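Local coordinates for protein CRISPR system Cmr subunit Cmr1-1 (Pyrococcus furiosus, PDB 4W8Z) that binds RNA and, with Cmr6, caps the type III-B Cmr ribonucleoprotein complex of the CRISPR adaptive immune system that targets invading nucleic acids, at residues Y30-S35 / R312-V317; W45-A50 / Q59-I64; H119-P122 / R126-V129; S165-R170 / V288-G293; K249-R254 / L322-W327. All blocks are in the same frame, centred on the assembly; numbering follows the deposited sequence.

Contact 1: residues Y30-S35 / R312-V317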
# COMPACT_ATOMS: atom_id res chain seq x y z
N TYR A 30 -2.07 -2.70 -21.39
CA TYR A 30 -2.20 -3.80 -20.44
C TYR A 30 -2.78 -3.32 -19.11
O TYR A 30 -2.08 -2.68 -18.32
CB TYR A 30 -0.85 -4.47 -20.22
CG TYR A 30 -0.02 -4.62 -21.47
CD1 TYR A 30 0.99 -3.72 -21.76
CD2 TYR A 30 -0.26 -5.66 -22.36
CE1 TYR A 30 1.76 -3.85 -22.90
CE2 TYR A 30 0.50 -5.79 -23.51
CZ TYR A 30 1.51 -4.89 -23.78
OH TYR A 30 2.27 -5.02 -24.92
N PRO A 31 -4.06 -3.62 -18.86
CA PRO A 31 -4.74 -3.15 -17.64
C PRO A 31 -4.22 -3.78 -16.35
O PRO A 31 -4.40 -3.17 -15.29
CB PRO A 31 -6.20 -3.54 -17.89
CG PRO A 31 -6.32 -3.71 -19.36
CD PRO A 31 -4.99 -4.26 -19.80
N GLU A 32 -3.61 -4.95 -16.42
CA GLU A 32 -3.03 -5.58 -15.23
C GLU A 32 -1.89 -4.72 -14.70
O GLU A 32 -1.65 -4.67 -13.49
CB GLU A 32 -2.52 -7.00 -15.54
CG GLU A 32 -1.72 -7.65 -14.41
CD GLU A 32 -2.57 -8.03 -13.20
OE1 GLU A 32 -3.80 -8.18 -13.36
OE2 GLU A 32 -2.00 -8.16 -12.09
N VAL A 33 -1.20 -4.04 -15.60
CA VAL A 33 -0.08 -3.19 -15.23
C VAL A 33 -0.59 -1.87 -14.66
O VAL A 33 -0.46 -0.81 -15.29
CB VAL A 33 0.86 -2.93 -16.42
CG1 VAL A 33 2.17 -2.30 -15.96
CG2 VAL A 33 1.15 -4.23 -17.14
N ARG A 34 -1.21 -1.94 -13.49
CA ARG A 34 -1.58 -0.75 -12.74
C ARG A 34 -0.36 -0.18 -12.03
O ARG A 34 0.39 -0.92 -11.39
CB ARG A 34 -2.68 -1.05 -11.72
CG ARG A 34 -4.10 -0.78 -12.21
CD ARG A 34 -5.01 -0.39 -11.04
NE ARG A 34 -4.90 -1.31 -9.91
CZ ARG A 34 -4.33 -1.00 -8.75
NH1 ARG A 34 -3.81 0.20 -8.54
NH2 ARG A 34 -4.28 -1.91 -7.78
N SER A 35 -0.17 1.12 -12.14
CA SER A 35 0.99 1.76 -11.53
C SER A 35 0.59 3.06 -10.84
O SER A 35 0.66 4.13 -11.45
CB SER A 35 2.06 2.02 -12.59
OG SER A 35 3.28 2.43 -11.99
N ARG A 312 -10.78 -14.43 -10.33
CA ARG A 312 -10.67 -13.45 -11.40
C ARG A 312 -10.38 -14.13 -12.74
O ARG A 312 -9.77 -15.19 -12.78
CB ARG A 312 -9.59 -12.42 -11.07
CG ARG A 312 -9.88 -11.02 -11.56
CD ARG A 312 -11.31 -10.62 -11.26
NE ARG A 312 -11.62 -9.29 -11.77
CZ ARG A 312 -11.75 -8.99 -13.06
NH1 ARG A 312 -11.58 -9.93 -13.99
NH2 ARG A 312 -12.04 -7.75 -13.43
N SER A 313 -10.83 -13.53 -13.84
CA SER A 313 -10.63 -14.13 -15.16
C SER A 313 -9.26 -13.75 -15.72
O SER A 313 -9.15 -13.14 -16.78
CB SER A 313 -11.74 -13.72 -16.13
OG SER A 313 -11.67 -12.34 -16.41
N LYS A 314 -8.23 -14.14 -14.98
CA LYS A 314 -6.85 -13.97 -15.40
C LYS A 314 -6.06 -15.13 -14.79
O LYS A 314 -6.65 -15.98 -14.13
CB LYS A 314 -6.30 -12.62 -14.96
CG LYS A 314 -6.59 -12.28 -13.51
CD LYS A 314 -6.32 -10.82 -13.22
CE LYS A 314 -6.40 -10.54 -11.74
NZ LYS A 314 -6.30 -9.09 -11.44
N HIS A 315 -4.75 -15.17 -14.98
CA HIS A 315 -3.98 -16.27 -14.42
C HIS A 315 -3.96 -16.18 -12.90
O HIS A 315 -3.92 -15.09 -12.32
CB HIS A 315 -2.55 -16.29 -14.96
CG HIS A 315 -1.89 -17.62 -14.83
ND1 HIS A 315 -1.30 -18.04 -13.65
CD2 HIS A 315 -1.73 -18.63 -15.71
CE1 HIS A 315 -0.80 -19.26 -13.82
NE2 HIS A 315 -1.05 -19.64 -15.07
N ILE A 316 -3.99 -17.34 -12.25
CA ILE A 316 -4.09 -17.42 -10.79
C ILE A 316 -2.89 -16.76 -10.10
O ILE A 316 -2.96 -16.37 -8.94
CB ILE A 316 -4.23 -18.89 -10.32
CG1 ILE A 316 -4.58 -18.95 -8.83
CG2 ILE A 316 -2.97 -19.67 -10.64
CD1 ILE A 316 -5.41 -20.16 -8.45
N VAL A 317 -1.79 -16.62 -10.84
CA VAL A 317 -0.61 -15.94 -10.31
C VAL A 317 -0.88 -14.44 -10.14
O VAL A 317 -0.21 -13.77 -9.36
CB VAL A 317 0.62 -16.16 -11.22
CG1 VAL A 317 0.52 -15.33 -12.49
CG2 VAL A 317 1.90 -15.82 -10.46
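Glu32 and Lys314 meet in a salt bridge that ties two surface loops lying 277 residues apart in sequence. The touching atoms are few: Lys314 NZ stands 3.3 Å from Glu32 OE1 and approaches on the syn lone pair, the side facing the other carboxylate oxygen. Behind the ammonium group the lysine methylenes also brush the acceptor, with Lys314 CD 3.7 Å from Glu32 OE1. The two side chains cross at about a right angle, the lysine arriving as a straight rod because it is extended beyond CG, while the glutamate is bent at its second torsion (chi2 70°), which brings OE1 round toward the opposite loop. One shell further out, Glu32 OE2 forms a salt bridge with Arg158, so that the carboxylate is shared between two cations, one on each oxygen. Glu32 itself sits in a type I turn from Tyr30 to Val33, closed by a bond from Val33 N to Tyr30 O. On the other loop, Lys314 O accepts a hydrogen bond from Trp319 NE1. With two basic partners the glutamate would be expected to remain ionised, and the long, partly exposed bond to Lys314 looks like a modest electrostatic tether beside the one to Arg158.

Contact 2: residues W45-A50 / Q59-I64; sequences WFRALA and QKLKEI
Leu61 reaches from helix 58-69 to helix 38-54, and its course illustrates how one branched side chain can serve two neighbours. Its CB points toward the opposite helix, and CG, anti to the backbone N (chi1 -177°), continues that way before the two methyls diverge. Leu61 CD1 packs on Ala50 CB at 3.7 Å. Leu61 CD2 turns to the polar flank and rests 3.5 Å from Arg47 NH2, the arginine and leucine crossing at about a right angle. One turn on, Ile64 CG2 meets the Phe46 ring at its edge, 3.9 Å from Phe46 CZ, while Ala50 CB lies over one face of that ring. At the solvent side Arg47 NH1 and Lys62 NZ come close as like charges without bonding; Glu65 lies near both as a weak, long-range counter-ion. Phe54 extends the apolar seam along helix 38-54. The axes of segments 45-50 and 59-64 approach to 10.6 Å, their N-to-C directions 133° apart: an obliquely antiparallel helical hairpin within the RAMP-family part of the chain.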
# COMPACT_ATOMS: atom_id res chain seq x y z
N TRP A 45 -5.14 7.48 -0.39
CA TRP A 45 -4.99 7.42 1.05
C TRP A 45 -5.80 8.49 1.77
O TRP A 45 -6.14 8.32 2.94
CB TRP A 45 -3.51 7.52 1.43
CG TRP A 45 -2.90 6.17 1.51
CD1 TRP A 45 -2.00 5.62 0.64
CD2 TRP A 45 -3.18 5.17 2.49
NE1 TRP A 45 -1.69 4.34 1.03
CE2 TRP A 45 -2.40 4.04 2.16
CE3 TRP A 45 -4.00 5.12 3.62
CZ2 TRP A 45 -2.42 2.87 2.92
CZ3 TRP A 45 -4.02 3.96 4.37
CH2 TRP A 45 -3.24 2.85 4.02
N PHE A 46 -6.12 9.57 1.07
CA PHE A 46 -7.00 10.57 1.66
C PHE A 46 -8.37 9.97 1.89
O PHE A 46 -9.01 10.23 2.91
CB PHE A 46 -7.12 11.80 0.76
CG PHE A 46 -8.19 12.75 1.20
CD1 PHE A 46 -7.98 13.62 2.25
CD2 PHE A 46 -9.42 12.76 0.56
CE1 PHE A 46 -8.97 14.49 2.66
CE2 PHE A 46 -10.42 13.62 0.97
CZ PHE A 46 -10.19 14.49 2.01
N ARG A 47 -8.82 9.16 0.94
CA ARG A 47 -10.14 8.54 1.03
C ARG A 47 -10.20 7.54 2.16
O ARG A 47 -11.23 7.38 2.81
CB ARG A 47 -10.50 7.86 -0.29
CG ARG A 47 -10.50 8.77 -1.50
CD ARG A 47 -11.27 8.13 -2.63
NE ARG A 47 -12.55 7.62 -2.15
CZ ARG A 47 -13.57 7.25 -2.92
NH1 ARG A 47 -13.46 7.33 -4.24
NH2 ARG A 47 -14.69 6.80 -2.38
N ALA A 48 -9.09 6.86 2.40
CA ALA A 48 -9.01 5.86 3.46
C ALA A 48 -9.01 6.53 4.83
O ALA A 48 -9.57 5.99 5.79
CB ALA A 48 -7.77 5.00 3.29
N LEU A 49 -8.39 7.70 4.92
CA LEU A 49 -8.38 8.46 6.17
C LEU A 49 -9.74 9.09 6.43
O LEU A 49 -10.39 8.82 7.44
CB LEU A 49 -7.30 9.55 6.15
CG LEU A 49 -5.84 9.10 6.08
CD1 LEU A 49 -4.91 10.29 6.32
CD2 LEU A 49 -5.56 7.99 7.08
N ALA A 50 -10.17 9.94 5.50
CA ALA A 50 -11.43 10.66 5.64
C ALA A 50 -12.62 9.71 5.70
O ALA A 50 -13.55 9.92 6.49
CB ALA A 50 -11.60 11.65 4.49
N GLN A 59 -21.21 10.20 -0.71
CA GLN A 59 -21.35 11.45 -1.45
C GLN A 59 -20.48 12.54 -0.82
O GLN A 59 -19.70 13.20 -1.50
CB GLN A 59 -22.81 11.88 -1.49
CG GLN A 59 -23.19 12.78 -2.66
CD GLN A 59 -24.64 12.58 -3.08
OE1 GLN A 59 -25.04 11.48 -3.47
NE2 GLN A 59 -25.43 13.65 -2.99
N LYS A 60 -20.62 12.69 0.50
CA LYS A 60 -19.88 13.70 1.25
C LYS A 60 -18.37 13.49 1.13
O LYS A 60 -17.60 14.46 1.10
CB LYS A 60 -20.30 13.68 2.72
CG LYS A 60 -19.74 14.83 3.55
CD LYS A 60 -20.29 14.79 4.97
CE LYS A 60 -19.75 15.94 5.80
NZ LYS A 60 -20.30 15.93 7.19
N LEU A 61 -17.95 12.24 1.05
CA LEU A 61 -16.54 11.92 0.87
C LEU A 61 -16.02 12.45 -0.46
O LEU A 61 -14.96 13.06 -0.52
CB LEU A 61 -16.32 10.40 0.95
CG LEU A 61 -14.85 9.96 0.87
CD1 LEU A 61 -14.08 10.47 2.07
CD2 LEU A 61 -14.73 8.44 0.75
N LYS A 62 -16.79 12.22 -1.52
CA LYS A 62 -16.39 12.64 -2.86
C LYS A 62 -16.39 14.15 -3.01
O LYS A 62 -15.66 14.70 -3.83
CB LYS A 62 -17.30 12.01 -3.91
CG LYS A 62 -16.66 11.92 -5.28
CD LYS A 62 -15.39 11.09 -5.22
CE LYS A 62 -14.85 10.78 -6.60
NZ LYS A 62 -13.84 9.69 -6.53
N GLU A 63 -17.23 14.83 -2.22
CA GLU A 63 -17.28 16.28 -2.24
C GLU A 63 -15.97 16.87 -1.74
O GLU A 63 -15.37 17.73 -2.39
CB GLU A 63 -18.45 16.80 -1.41
CG GLU A 63 -19.82 16.47 -1.98
CD GLU A 63 -20.95 16.89 -1.07
OE1 GLU A 63 -22.11 16.54 -1.37
OE2 GLU A 63 -20.69 17.58 -0.06
N ILE A 64 -15.52 16.40 -0.58
CA ILE A 64 -14.29 16.89 0.03
C ILE A 64 -13.07 16.46 -0.78
O ILE A 64 -12.12 17.23 -0.94
CB ILE A 64 -14.15 16.39 1.48
CG1 ILE A 64 -15.47 16.57 2.22
CG2 ILE A 64 -13.01 17.12 2.18
CD1 ILE A 64 -15.32 16.87 3.69

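Contact 3: residues H119-P122 / R126-V129; sequences HYYP and RFRV
Tyr121 and Phe127 form a T-shaped, edge-to-face pair in which phenylalanine supplies the edge and tyrosine the face. The planes are inclined at 71° and the ring centroids lie 5.2 Å apart. Phe127 CZ, the far corner of its ring, points at the tyrosine and stands 3.9 Å above that plane, over its centre. It leans slightly to the CB side of the tyrosine ring: Tyr121 CG is 3.9 Å from Phe127 CZ, against 4.5 Å for Tyr121 CZ. In turn, Tyr121 CG and CD2 lie near the plane of the Phe127 ring, beyond its end. Such a pairing sets C-H bonds of one ring against the pi cloud of the other.

The two residues reach the meeting point differently. Tyr121 directs its CB toward the opposing segment, whereas the CB of Phe127 does not; there CG, placed beside the backbone N (chi1 -57°), swings the ring to the tyrosine side. Pro84, from strand 79-84, touches both rings, while Ile14 and Ser16 of strand 8-16 pack against Phe127 and Leu22 against Tyr121.

The pair thus joins the turn after strand 119-120 to the beginning of strand 126-133, an inner strand of the four-stranded antiparallel sheet. That sheet has the 2-3-1-4 strand order of a ferredoxin-like fold, consistent with membership of the RAMP superfamily.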
# COMPACT_ATOMS: atom_id res chain seq x y z
N HIS A 119 14.30 -0.45 -17.68
CA HIS A 119 14.79 0.28 -16.52
C HIS A 119 13.79 0.32 -15.37
O HIS A 119 12.58 0.17 -15.58
CB HIS A 119 15.19 1.70 -16.91
CG HIS A 119 16.25 1.76 -17.97
ND1 HIS A 119 15.99 1.52 -19.30
CD2 HIS A 119 17.57 2.04 -17.88
CE1 HIS A 119 17.11 1.64 -19.99
NE2 HIS A 119 18.09 1.96 -19.16
N TYR A 120 14.30 0.54 -14.17
CA TYR A 120 13.47 0.67 -12.97
C TYR A 120 14.15 1.63 -12.01
O TYR A 120 15.22 2.16 -12.31
CB TYR A 120 13.24 -0.69 -12.31
CG TYR A 120 14.45 -1.26 -11.58
CD1 TYR A 120 15.62 -1.56 -12.26
CD2 TYR A 120 14.40 -1.53 -10.22
CE1 TYR A 120 16.72 -2.09 -11.60
CE2 TYR A 120 15.49 -2.06 -9.56
CZ TYR A 120 16.64 -2.33 -10.24
OH TYR A 120 17.72 -2.86 -9.56
N TYR A 121 13.52 1.87 -10.87
CA TYR A 121 14.14 2.68 -9.82
C TYR A 121 14.56 1.78 -8.66
O TYR A 121 13.72 1.31 -7.90
CB TYR A 121 13.18 3.77 -9.33
CG TYR A 121 12.97 4.91 -10.30
CD1 TYR A 121 13.97 5.85 -10.52
CD2 TYR A 121 11.76 5.06 -10.97
CE1 TYR A 121 13.77 6.90 -11.40
CE2 TYR A 121 11.56 6.10 -11.85
CZ TYR A 121 12.57 7.02 -12.06
OH TYR A 121 12.37 8.06 -12.93
N PRO A 122 15.87 1.53 -8.54
CA PRO A 122 16.39 0.63 -7.51
C PRO A 122 16.36 1.27 -6.13
O PRO A 122 16.22 2.49 -6.04
CB PRO A 122 17.83 0.38 -7.97
CG PRO A 122 18.20 1.62 -8.69
CD PRO A 122 16.95 2.08 -9.39
N ARG A 126 15.66 8.51 -5.20
CA ARG A 126 15.05 9.59 -4.42
C ARG A 126 14.09 10.44 -5.24
O ARG A 126 14.28 10.61 -6.45
CB ARG A 126 16.12 10.46 -3.79
CG ARG A 126 16.88 9.77 -2.68
CD ARG A 126 17.75 10.73 -1.91
NE ARG A 126 18.49 10.03 -0.87
CZ ARG A 126 19.30 10.62 0.00
NH1 ARG A 126 19.49 11.93 -0.04
NH2 ARG A 126 19.93 9.89 0.92
N PHE A 127 13.07 10.97 -4.57
CA PHE A 127 12.05 11.79 -5.21
C PHE A 127 11.75 13.00 -4.33
O PHE A 127 11.67 12.88 -3.11
CB PHE A 127 10.76 10.99 -5.44
CG PHE A 127 10.96 9.74 -6.27
CD1 PHE A 127 11.43 8.58 -5.68
CD2 PHE A 127 10.68 9.74 -7.63
CE1 PHE A 127 11.63 7.43 -6.44
CE2 PHE A 127 10.86 8.59 -8.39
CZ PHE A 127 11.34 7.44 -7.79
N ARG A 128 11.59 14.16 -4.95
CA ARG A 128 11.17 15.35 -4.23
C ARG A 128 9.66 15.53 -4.34
O ARG A 128 9.11 15.50 -5.44
CB ARG A 128 11.88 16.60 -4.75
CG ARG A 128 11.29 17.89 -4.21
CD ARG A 128 12.38 18.89 -3.90
NE ARG A 128 13.53 18.24 -3.28
CZ ARG A 128 14.55 18.89 -2.73
NH1 ARG A 128 14.57 20.22 -2.72
NH2 ARG A 128 15.56 18.22 -2.19
N VAL A 129 9.00 15.71 -3.21
CA VAL A 129 7.57 15.96 -3.21
C VAL A 129 7.28 17.29 -2.51
O VAL A 129 7.65 17.48 -1.36
CB VAL A 129 6.78 14.83 -2.51
CG1 VAL A 129 5.30 15.17 -2.48
CG2 VAL A 129 7.01 13.51 -3.21

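Contact 4: residues S165-R170 / V288-G293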
# COMPACT_ATOMS: atom_id res chain seq x y z
N SER A 165 8.01 0.50 -1.79
CA SER A 165 7.99 0.93 -0.40
C SER A 165 8.92 2.13 -0.23
O SER A 165 10.03 2.14 -0.74
CB SER A 165 8.40 -0.20 0.53
OG SER A 165 7.37 -1.17 0.64
N MET A 166 8.44 3.14 0.49
CA MET A 166 9.16 4.41 0.60
C MET A 166 9.50 4.77 2.04
O MET A 166 8.87 4.29 2.98
CB MET A 166 8.33 5.52 -0.03
CG MET A 166 7.99 5.27 -1.49
SD MET A 166 9.43 5.47 -2.55
CE MET A 166 8.92 4.53 -3.99
N LYS A 167 10.50 5.63 2.19
CA LYS A 167 10.78 6.26 3.48
C LYS A 167 11.11 7.73 3.25
O LYS A 167 11.49 8.12 2.15
CB LYS A 167 11.94 5.56 4.19
CG LYS A 167 13.33 5.93 3.69
CD LYS A 167 14.36 5.00 4.28
CE LYS A 167 15.67 5.72 4.55
NZ LYS A 167 16.57 4.89 5.41
N ILE A 168 10.92 8.54 4.29
CA ILE A 168 11.26 9.96 4.22
C ILE A 168 12.69 10.17 4.72
O ILE A 168 12.99 9.88 5.87
CB ILE A 168 10.30 10.82 5.05
CG1 ILE A 168 8.88 10.72 4.49
CG2 ILE A 168 10.76 12.26 5.09
CD1 ILE A 168 7.84 11.42 5.33
N VAL A 169 13.57 10.65 3.85
CA VAL A 169 14.95 10.88 4.26
C VAL A 169 15.13 12.27 4.88
O VAL A 169 15.83 12.41 5.88
CB VAL A 169 15.94 10.71 3.08
CG1 VAL A 169 16.22 9.24 2.84
CG2 VAL A 169 15.42 11.37 1.82
N ARG A 170 14.50 13.28 4.29
CA ARG A 170 14.51 14.60 4.90
C ARG A 170 13.30 15.41 4.46
O ARG A 170 12.74 15.18 3.39
CB ARG A 170 15.79 15.36 4.56
CG ARG A 170 15.88 15.85 3.13
CD ARG A 170 17.19 16.58 2.91
NE ARG A 170 18.33 15.72 3.19
CZ ARG A 170 18.92 14.95 2.28
NH1 ARG A 170 18.48 14.95 1.03
NH2 ARG A 170 19.95 14.18 2.62
N VAL A 288 7.77 -3.12 2.82
CA VAL A 288 8.82 -3.02 3.83
C VAL A 288 8.80 -1.67 4.54
O VAL A 288 8.80 -0.62 3.89
CB VAL A 288 10.21 -3.24 3.19
CG1 VAL A 288 11.31 -3.24 4.26
CG2 VAL A 288 10.23 -4.55 2.41
N VAL A 289 8.77 -1.71 5.86
CA VAL A 289 8.83 -0.49 6.66
C VAL A 289 10.16 -0.46 7.43
O VAL A 289 10.66 -1.49 7.87
CB VAL A 289 7.63 -0.39 7.64
CG1 VAL A 289 7.63 -1.55 8.64
CG2 VAL A 289 7.62 0.96 8.37
N GLU A 290 10.74 0.73 7.55
CA GLU A 290 11.96 0.88 8.34
C GLU A 290 11.64 1.38 9.75
O GLU A 290 11.03 2.43 9.93
CB GLU A 290 12.92 1.84 7.64
CG GLU A 290 14.24 2.03 8.37
CD GLU A 290 15.28 2.72 7.52
OE1 GLU A 290 15.41 2.36 6.33
OE2 GLU A 290 15.97 3.63 8.03
N ILE A 291 12.05 0.59 10.74
CA ILE A 291 11.86 0.93 12.14
C ILE A 291 13.18 0.84 12.89
O ILE A 291 13.80 -0.22 12.93
CB ILE A 291 10.82 0.01 12.83
CG1 ILE A 291 9.56 -0.12 11.97
CG2 ILE A 291 10.47 0.54 14.21
CD1 ILE A 291 8.56 -1.12 12.49
N GLY A 292 13.61 1.95 13.48
CA GLY A 292 14.88 1.97 14.19
C GLY A 292 16.06 1.67 13.28
O GLY A 292 17.05 1.09 13.70
N GLY A 293 15.94 2.06 12.01
CA GLY A 293 17.02 1.85 11.06
C GLY A 293 17.16 0.41 10.60
O GLY A 293 18.20 0.03 10.05
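Segment 165-170, a strand from Met166 on, and strand 284-291 come together without a shared backbone hydrogen bond, closest at Ser165, just ahead of the strand, and Val288, whose CA atoms lie 5.8 Å apart. Outermost strand 166-172 of the four-stranded sheet thus meets the second antiparallel sheet, joining the RAMP superfamily and C-terminal Cmr1-like regions through side chains. At the near end Ser165 OG accepts from Val288 N over 3.0 Å, with a nearly straight N-H...O angle of 173°.

Farther along, Lys167 and Glu290 cross obliquely and join by their ends. Lys167 NZ sits astride the carboxylate, 2.9 Å from Glu290 OE1 and 3.0 Å from Glu290 OE2, in a salt bridge whose two hydrogen bonds are individually weak. The glutamate is extended, with CG anti to its main-chain nitrogen (chi1 -179°), whereas the lysine bends at its third torsion. Sharing one ammonium between both oxygens suggests an attraction governed by charge, whereas the near-linear serine bond is the more directional.

Contact 5: residues K249-R254 / L322-W327; sequences KEYLRR and LSNFDW
The ring of Tyr251 takes Phe325 over one face and the amide of Asn324 at its edge. On that face the phenylalanine presents two groups: Phe325 CB lies 3.8 Å from the ring centroid and only 16° off its normal, a CH-pi contact, and Phe325 CD1 comes 3.6 Å from Tyr251 CG. The rings themselves form a T-shaped pair with planes at 69°, the edge of Phe325 turned to the tyrosine. At the rim, the Asn324 amide stands almost perpendicular to the Tyr251 ring.

This edge-to-face pair fastens the long helix 237-264 to the 3-10 segment 323-325, within the C-terminal Cmr1-like region and ahead of helix 327-330. With CG anti to the backbone N (chi1 177°), the tyrosine ring extends from the helix and carries its hydroxyl to segment 322-327. There the hydroxyl both gives and receives: Tyr251 OH donates to Asn324 OD1 at 2.9 Å, tilted from the carbonyl plane, and accepts from Leu322 N at 3.3 Å. Along the same helix, Arg253 grips Glu250 side-on, its NE reaching OE1 and its NH2 reaching OE2, while Arg254 NE adds a second bond to Glu250 OE2 from the same face of the carboxylate.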
# COMPACT_ATOMS: atom_id res chain seq x y z
N LYS A 249 4.91 -18.50 -2.20
CA LYS A 249 5.06 -19.66 -3.07
C LYS A 249 4.20 -20.81 -2.57
O LYS A 249 3.56 -21.51 -3.35
CB LYS A 249 6.53 -20.08 -3.16
CG LYS A 249 6.80 -21.23 -4.11
CD LYS A 249 8.21 -21.77 -3.92
CE LYS A 249 8.46 -23.01 -4.76
NZ LYS A 249 9.75 -23.68 -4.40
N GLU A 250 4.19 -21.00 -1.25
CA GLU A 250 3.41 -22.07 -0.64
C GLU A 250 1.93 -21.72 -0.63
O GLU A 250 1.07 -22.58 -0.85
CB GLU A 250 3.90 -22.34 0.78
CG GLU A 250 3.10 -23.40 1.55
CD GLU A 250 3.16 -24.80 0.93
OE1 GLU A 250 3.93 -25.02 -0.04
OE2 GLU A 250 2.44 -25.69 1.42
N TYR A 251 1.63 -20.44 -0.39
CA TYR A 251 0.27 -19.92 -0.45
C TYR A 251 -0.33 -20.16 -1.83
O TYR A 251 -1.46 -20.65 -1.95
CB TYR A 251 0.28 -18.43 -0.13
CG TYR A 251 -1.05 -17.71 -0.22
CD1 TYR A 251 -2.05 -17.95 0.71
CD2 TYR A 251 -1.29 -16.77 -1.21
CE1 TYR A 251 -3.26 -17.28 0.65
CE2 TYR A 251 -2.49 -16.10 -1.28
CZ TYR A 251 -3.47 -16.35 -0.35
OH TYR A 251 -4.67 -15.68 -0.43
N LEU A 252 0.43 -19.84 -2.87
CA LEU A 252 0.00 -20.04 -4.24
C LEU A 252 -0.11 -21.52 -4.59
O LEU A 252 -0.99 -21.92 -5.35
CB LEU A 252 0.97 -19.35 -5.20
CG LEU A 252 0.75 -19.50 -6.70
CD1 LEU A 252 -0.55 -18.83 -7.12
CD2 LEU A 252 1.93 -18.93 -7.47
N ARG A 253 0.78 -22.34 -4.04
CA ARG A 253 0.77 -23.77 -4.33
C ARG A 253 -0.54 -24.42 -3.88
O ARG A 253 -1.17 -25.15 -4.64
CB ARG A 253 1.95 -24.47 -3.66
CG ARG A 253 2.18 -25.89 -4.14
CD ARG A 253 3.24 -26.61 -3.33
NE ARG A 253 2.84 -26.79 -1.94
CZ ARG A 253 1.98 -27.71 -1.52
NH1 ARG A 253 1.40 -28.53 -2.39
NH2 ARG A 253 1.68 -27.81 -0.23
N ARG A 254 -0.95 -24.12 -2.65
CA ARG A 254 -2.20 -24.65 -2.11
C ARG A 254 -3.41 -24.02 -2.79
O ARG A 254 -4.46 -24.64 -2.93
CB ARG A 254 -2.27 -24.43 -0.60
CG ARG A 254 -1.15 -25.11 0.16
CD ARG A 254 -1.39 -25.03 1.64
NE ARG A 254 -0.23 -25.50 2.39
CZ ARG A 254 -0.14 -25.52 3.72
NH1 ARG A 254 -1.16 -25.10 4.45
NH2 ARG A 254 0.96 -25.97 4.30
N LEU A 322 -5.01 -12.43 -0.37
CA LEU A 322 -6.05 -12.14 0.62
C LEU A 322 -5.57 -12.39 2.03
O LEU A 322 -4.45 -12.85 2.25
CB LEU A 322 -7.30 -12.97 0.34
CG LEU A 322 -7.93 -12.82 -1.05
CD1 LEU A 322 -9.23 -13.61 -1.10
CD2 LEU A 322 -8.16 -11.34 -1.39
N SER A 323 -6.44 -12.10 3.00
CA SER A 323 -6.04 -12.10 4.40
C SER A 323 -5.71 -13.48 4.95
O SER A 323 -5.07 -13.59 5.99
CB SER A 323 -7.14 -11.47 5.24
OG SER A 323 -8.31 -12.26 5.17
N ASN A 324 -6.12 -14.53 4.26
CA ASN A 324 -5.78 -15.88 4.72
C ASN A 324 -4.31 -16.23 4.44
O ASN A 324 -3.86 -17.34 4.73
CB ASN A 324 -6.70 -16.92 4.08
CG ASN A 324 -6.65 -16.89 2.56
OD1 ASN A 324 -6.25 -15.91 1.96
ND2 ASN A 324 -7.06 -17.99 1.95
N PHE A 325 -3.58 -15.27 3.88
CA PHE A 325 -2.16 -15.41 3.60
C PHE A 325 -1.32 -15.21 4.86
O PHE A 325 -0.15 -15.59 4.90
CB PHE A 325 -1.75 -14.43 2.50
CG PHE A 325 -0.27 -14.23 2.36
CD1 PHE A 325 0.54 -15.23 1.87
CD2 PHE A 325 0.31 -13.02 2.71
CE1 PHE A 325 1.91 -15.04 1.73
CE2 PHE A 325 1.68 -12.82 2.58
CZ PHE A 325 2.48 -13.83 2.08
N ASP A 326 -1.92 -14.63 5.90
CA ASP A 326 -1.16 -14.29 7.10
C ASP A 326 -0.63 -15.51 7.85
O ASP A 326 0.40 -15.42 8.51
CB ASP A 326 -2.00 -13.43 8.05
CG ASP A 326 -3.37 -14.02 8.33
OD1 ASP A 326 -3.56 -15.24 8.12
OD2 ASP A 326 -4.26 -13.26 8.75
N TRP A 327 -1.32 -16.64 7.74
CA TRP A 327 -0.84 -17.88 8.36
C TRP A 327 0.55 -18.23 7.85
O TRP A 327 1.40 -18.70 8.60
CB TRP A 327 -1.79 -19.04 8.10
CG TRP A 327 -1.13 -20.38 8.30
CD1 TRP A 327 -0.55 -21.17 7.35
CD2 TRP A 327 -0.94 -21.06 9.55
NE1 TRP A 327 -0.03 -22.30 7.93
CE2 TRP A 327 -0.25 -22.26 9.28
CE3 TRP A 327 -1.30 -20.77 10.87
CZ2 TRP A 327 0.09 -23.17 10.27
CZ3 TRP A 327 -0.95 -21.68 11.86
CH2 TRP A 327 -0.27 -22.86 11.56

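Contact 5 is the buried one of the set and contact 1 lies at the surface; contacts 2, 3 and 4 are partly buried. The chemistry follows this placement: contact 1 meets through a single ion pair, contacts 2 and 3 are chiefly apolar, contact 4 pairs a polar bond with a salt bridge, and contact 5 adds hydroxyl bonds to aromatic packing. Contacts 3 and 4 reach the same four-stranded sheet and touch, Arg126 lying close to Arg170. Contacts 1 and 4 bridge the RAMP superfamily and C-terminal Cmr1-like ranges from opposite sides of the chain's centre, whereas contacts 2, 3 and 5 each stay within one range. Leu252 packs against the backbone of Ile316 and Val317, linking contacts 5 and 1.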